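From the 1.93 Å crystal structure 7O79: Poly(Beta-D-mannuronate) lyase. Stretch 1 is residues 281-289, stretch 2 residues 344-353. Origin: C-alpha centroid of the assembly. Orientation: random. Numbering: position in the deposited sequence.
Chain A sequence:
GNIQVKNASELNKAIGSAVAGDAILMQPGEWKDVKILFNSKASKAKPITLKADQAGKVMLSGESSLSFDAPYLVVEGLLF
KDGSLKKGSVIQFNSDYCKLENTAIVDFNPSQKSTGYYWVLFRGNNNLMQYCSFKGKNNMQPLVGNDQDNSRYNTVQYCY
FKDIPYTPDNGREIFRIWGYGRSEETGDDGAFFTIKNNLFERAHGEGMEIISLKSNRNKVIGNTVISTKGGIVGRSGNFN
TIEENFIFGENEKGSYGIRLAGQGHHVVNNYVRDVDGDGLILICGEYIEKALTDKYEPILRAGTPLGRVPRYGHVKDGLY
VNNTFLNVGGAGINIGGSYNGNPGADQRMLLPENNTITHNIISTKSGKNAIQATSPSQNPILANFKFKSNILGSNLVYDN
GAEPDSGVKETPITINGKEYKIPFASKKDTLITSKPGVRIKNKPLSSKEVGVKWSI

Stretch 1 (281-289) ILICGEYIE
Stretch 2 344-353: GADQRMLLPE

Stretch 1 enters as a strand, 281-283, with phi/psi near -102/108 at L282, and continues as extended loop through Y287 (-77/130). At I288 the backbone turns (-130/1). Stretch 2 has no regular helix or strand. Its backbone bends at Q347 (-124/41), R348 (-74/72) and M349 (-132/14), then extends from L350 (-89/107) to P352. End to end, the touching parts run 133° apart.

The register is set by one antiparallel bridge, G285 with L350, their CA atoms 4.6 Å apart. G285 N donates to L350 O at 2.9 Å, and L350 N donates to G285 O at 2.8 Å. The CA atoms of E286 and R348 lie 4.0 Å apart. Further along, Y287 N donates to Q347 O at 3.1 Å. Q347 O also accepts from M349 N within stretch 2, at 2.8 Å. Water 1 donates to I283 O (2.8 Å) and L350 O (3.0 Å), bridging the stretches.

Q347 (chi1 m, chi2 t) extends its amide to the other backbone: Q347 NE2 donates to Y287 O at 2.8 Å. Q347 NE2 also lies at the edge of the Y287 ring, 3.5 Å from Y287 CD2. E286 (chi1 t, chi2 t, chi3 47°) reaches back, and E286 OE2 accepts from Q347 N at 3.0 Å. The next amide is held locally, R348 N donating to D346 OD1 at 3.0 Å.

Y287 has chi1 t, and its CA-to-CB bond points toward stretch 2. Y287 CB packs 3.7 Å from M349 SD (M349 is p, p, p) and 4.1 Å from L350 CD2 (L350 is m, t). Within the strand, L282 CB meets P352 CG at 3.8 Å. C284 (chi1 m) places SG 3.7 Å from L351 CD2. R348 (m, t, p) is linked through water 2, which accepts from R348 NE at 2.9 Å and donates to C284 O at 2.7 Å.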

# COMPACT_ATOMS: atom_id res chain seq x y z
N ILE A 281 12.47 -5.53 8.08
CA ILE A 281 12.47 -6.99 8.09
C ILE A 281 12.74 -7.47 6.67
O ILE A 281 11.98 -7.16 5.75
CB ILE A 281 11.15 -7.57 8.60
CG1 ILE A 281 10.93 -7.19 10.07
CG2 ILE A 281 11.12 -9.10 8.38
CD1 ILE A 281 9.46 -7.37 10.53
N LEU A 282 13.82 -8.23 6.51
CA LEU A 282 14.11 -8.95 5.27
C LEU A 282 13.73 -10.40 5.53
O LEU A 282 14.42 -11.09 6.29
CB LEU A 282 15.58 -8.82 4.91
CG LEU A 282 16.09 -7.38 4.79
CD1 LEU A 282 17.44 -7.40 4.12
CD2 LEU A 282 15.11 -6.49 4.05
N ILE A 283 12.62 -10.86 4.93
CA ILE A 283 12.07 -12.16 5.32
C ILE A 283 12.77 -13.28 4.55
O ILE A 283 13.32 -13.07 3.46
CB ILE A 283 10.54 -12.19 5.12
CG1 ILE A 283 9.89 -13.23 6.05
CG2 ILE A 283 10.20 -12.44 3.66
CD1 ILE A 283 8.38 -13.08 6.22
N CYS A 284 12.78 -14.48 5.12
CA CYS A 284 13.42 -15.60 4.45
C CYS A 284 12.54 -16.10 3.30
O CYS A 284 11.31 -16.16 3.41
CB CYS A 284 13.68 -16.75 5.43
SG CYS A 284 14.84 -16.38 6.76
N GLY A 285 13.17 -16.45 2.20
CA GLY A 285 12.44 -16.94 1.06
C GLY A 285 12.26 -18.44 1.13
O GLY A 285 12.90 -19.14 1.92
N GLU A 286 11.40 -18.94 0.25
CA GLU A 286 11.12 -20.37 0.18
C GLU A 286 11.88 -21.03 -0.97
O GLU A 286 11.80 -20.58 -2.12
CB GLU A 286 9.63 -20.64 0.03
CG GLU A 286 9.38 -22.13 0.18
CD GLU A 286 7.93 -22.51 0.17
OE1 GLU A 286 7.17 -22.05 -0.71
OE2 GLU A 286 7.57 -23.31 1.05
N TYR A 287 12.58 -22.12 -0.66
CA TYR A 287 13.22 -22.95 -1.67
C TYR A 287 12.18 -23.83 -2.36
O TYR A 287 11.39 -24.49 -1.68
CB TYR A 287 14.28 -23.82 -1.00
CG TYR A 287 15.03 -24.77 -1.91
CD1 TYR A 287 16.01 -24.31 -2.79
CD2 TYR A 287 14.76 -26.14 -1.89
CE1 TYR A 287 16.71 -25.20 -3.62
CE2 TYR A 287 15.43 -27.02 -2.70
CZ TYR A 287 16.41 -26.56 -3.55
OH TYR A 287 17.09 -27.46 -4.34
N ILE A 288 12.16 -23.83 -3.70
CA ILE A 288 11.17 -24.59 -4.46
C ILE A 288 11.78 -25.47 -5.54
O ILE A 288 11.04 -26.12 -6.28
CB ILE A 288 10.10 -23.66 -5.10
CG1 ILE A 288 10.72 -22.84 -6.24
CG2 ILE A 288 9.42 -22.79 -4.06
CD1 ILE A 288 9.70 -22.18 -7.16
N GLU A 289 13.10 -25.51 -5.67
CA GLU A 289 13.68 -26.24 -6.79
C GLU A 289 13.37 -27.73 -6.69
O GLU A 289 13.14 -28.39 -7.71
CB GLU A 289 15.19 -26.02 -6.86
CG GLU A 289 15.89 -26.73 -8.03
CD GLU A 289 15.30 -26.39 -9.39
OE1 GLU A 289 14.81 -27.32 -10.08
OE2 GLU A 289 15.30 -25.20 -9.77
N GLY A 344 9.60 -28.68 6.10
CA GLY A 344 8.54 -29.67 6.07
C GLY A 344 7.55 -29.26 5.01
O GLY A 344 7.90 -29.24 3.82
N ALA A 345 6.32 -28.93 5.43
CA ALA A 345 5.33 -28.42 4.49
C ALA A 345 5.84 -27.19 3.76
O ALA A 345 5.59 -27.03 2.56
CB ALA A 345 4.02 -28.13 5.24
N ASP A 346 6.55 -26.29 4.45
CA ASP A 346 7.19 -25.18 3.76
C ASP A 346 8.70 -25.35 3.85
O ASP A 346 9.23 -26.07 4.71
CB ASP A 346 6.80 -23.81 4.35
CG ASP A 346 7.36 -23.58 5.75
OD1 ASP A 346 8.59 -23.34 5.85
OD2 ASP A 346 6.58 -23.54 6.72
N GLN A 347 9.39 -24.66 2.96
CA GLN A 347 10.84 -24.68 2.90
C GLN A 347 11.37 -23.25 3.02
O GLN A 347 12.30 -22.86 2.32
CB GLN A 347 11.29 -25.39 1.61
CG GLN A 347 10.65 -26.79 1.49
CD GLN A 347 11.18 -27.68 0.36
OE1 GLN A 347 11.22 -28.89 0.52
NE2 GLN A 347 11.55 -27.09 -0.77
N ARG A 348 10.76 -22.47 3.93
CA ARG A 348 11.11 -21.06 4.17
C ARG A 348 12.42 -20.91 4.94
O ARG A 348 12.47 -20.49 6.10
CB ARG A 348 9.98 -20.35 4.89
CG ARG A 348 8.69 -20.26 4.08
CD ARG A 348 7.58 -19.95 5.03
NE ARG A 348 7.77 -18.63 5.60
CZ ARG A 348 6.82 -17.99 6.28
NH1 ARG A 348 5.64 -18.60 6.47
NH2 ARG A 348 7.06 -16.78 6.78
N MET A 349 13.49 -21.20 4.22
CA MET A 349 14.85 -21.27 4.70
C MET A 349 15.90 -20.54 3.86
O MET A 349 17.10 -20.68 4.13
CB MET A 349 15.20 -22.74 4.92
CG MET A 349 14.96 -23.55 3.62
SD MET A 349 15.97 -23.51 2.23
CE MET A 349 17.48 -24.29 2.77
N LEU A 350 15.50 -19.68 2.92
CA LEU A 350 16.46 -18.93 2.11
C LEU A 350 16.80 -17.63 2.84
O LEU A 350 15.98 -16.71 2.89
CB LEU A 350 15.89 -18.68 0.72
CG LEU A 350 15.67 -19.96 -0.11
CD1 LEU A 350 15.03 -19.62 -1.44
CD2 LEU A 350 16.98 -20.75 -0.34
N LEU A 351 18.00 -17.56 3.40
CA LEU A 351 18.45 -16.36 4.07
C LEU A 351 18.73 -15.26 3.04
O LEU A 351 19.19 -15.55 1.93
CB LEU A 351 19.72 -16.66 4.85
CG LEU A 351 19.52 -17.66 5.99
CD1 LEU A 351 20.83 -17.95 6.68
CD2 LEU A 351 18.50 -17.09 6.99
N PRO A 352 18.47 -14.00 3.38
CA PRO A 352 18.76 -12.91 2.44
C PRO A 352 20.23 -12.93 2.04
O PRO A 352 21.10 -13.29 2.84
CB PRO A 352 18.39 -11.64 3.22
CG PRO A 352 17.39 -12.15 4.28
CD PRO A 352 17.95 -13.48 4.66
N GLU A 353 20.50 -12.61 0.77
CA GLU A 353 21.85 -12.73 0.23
C GLU A 353 22.08 -11.64 -0.80
O GLU A 353 21.16 -11.18 -1.46
CB GLU A 353 22.10 -14.10 -0.41
CG GLU A 353 21.28 -14.31 -1.69
CD GLU A 353 21.61 -15.59 -2.46
OE1 GLU A 353 22.41 -16.43 -1.98
OE2 GLU A 353 21.03 -15.76 -3.56
O HOH W 1 15.41 -13.92 1.83
O HOH W 2 9.83 -16.63 5.59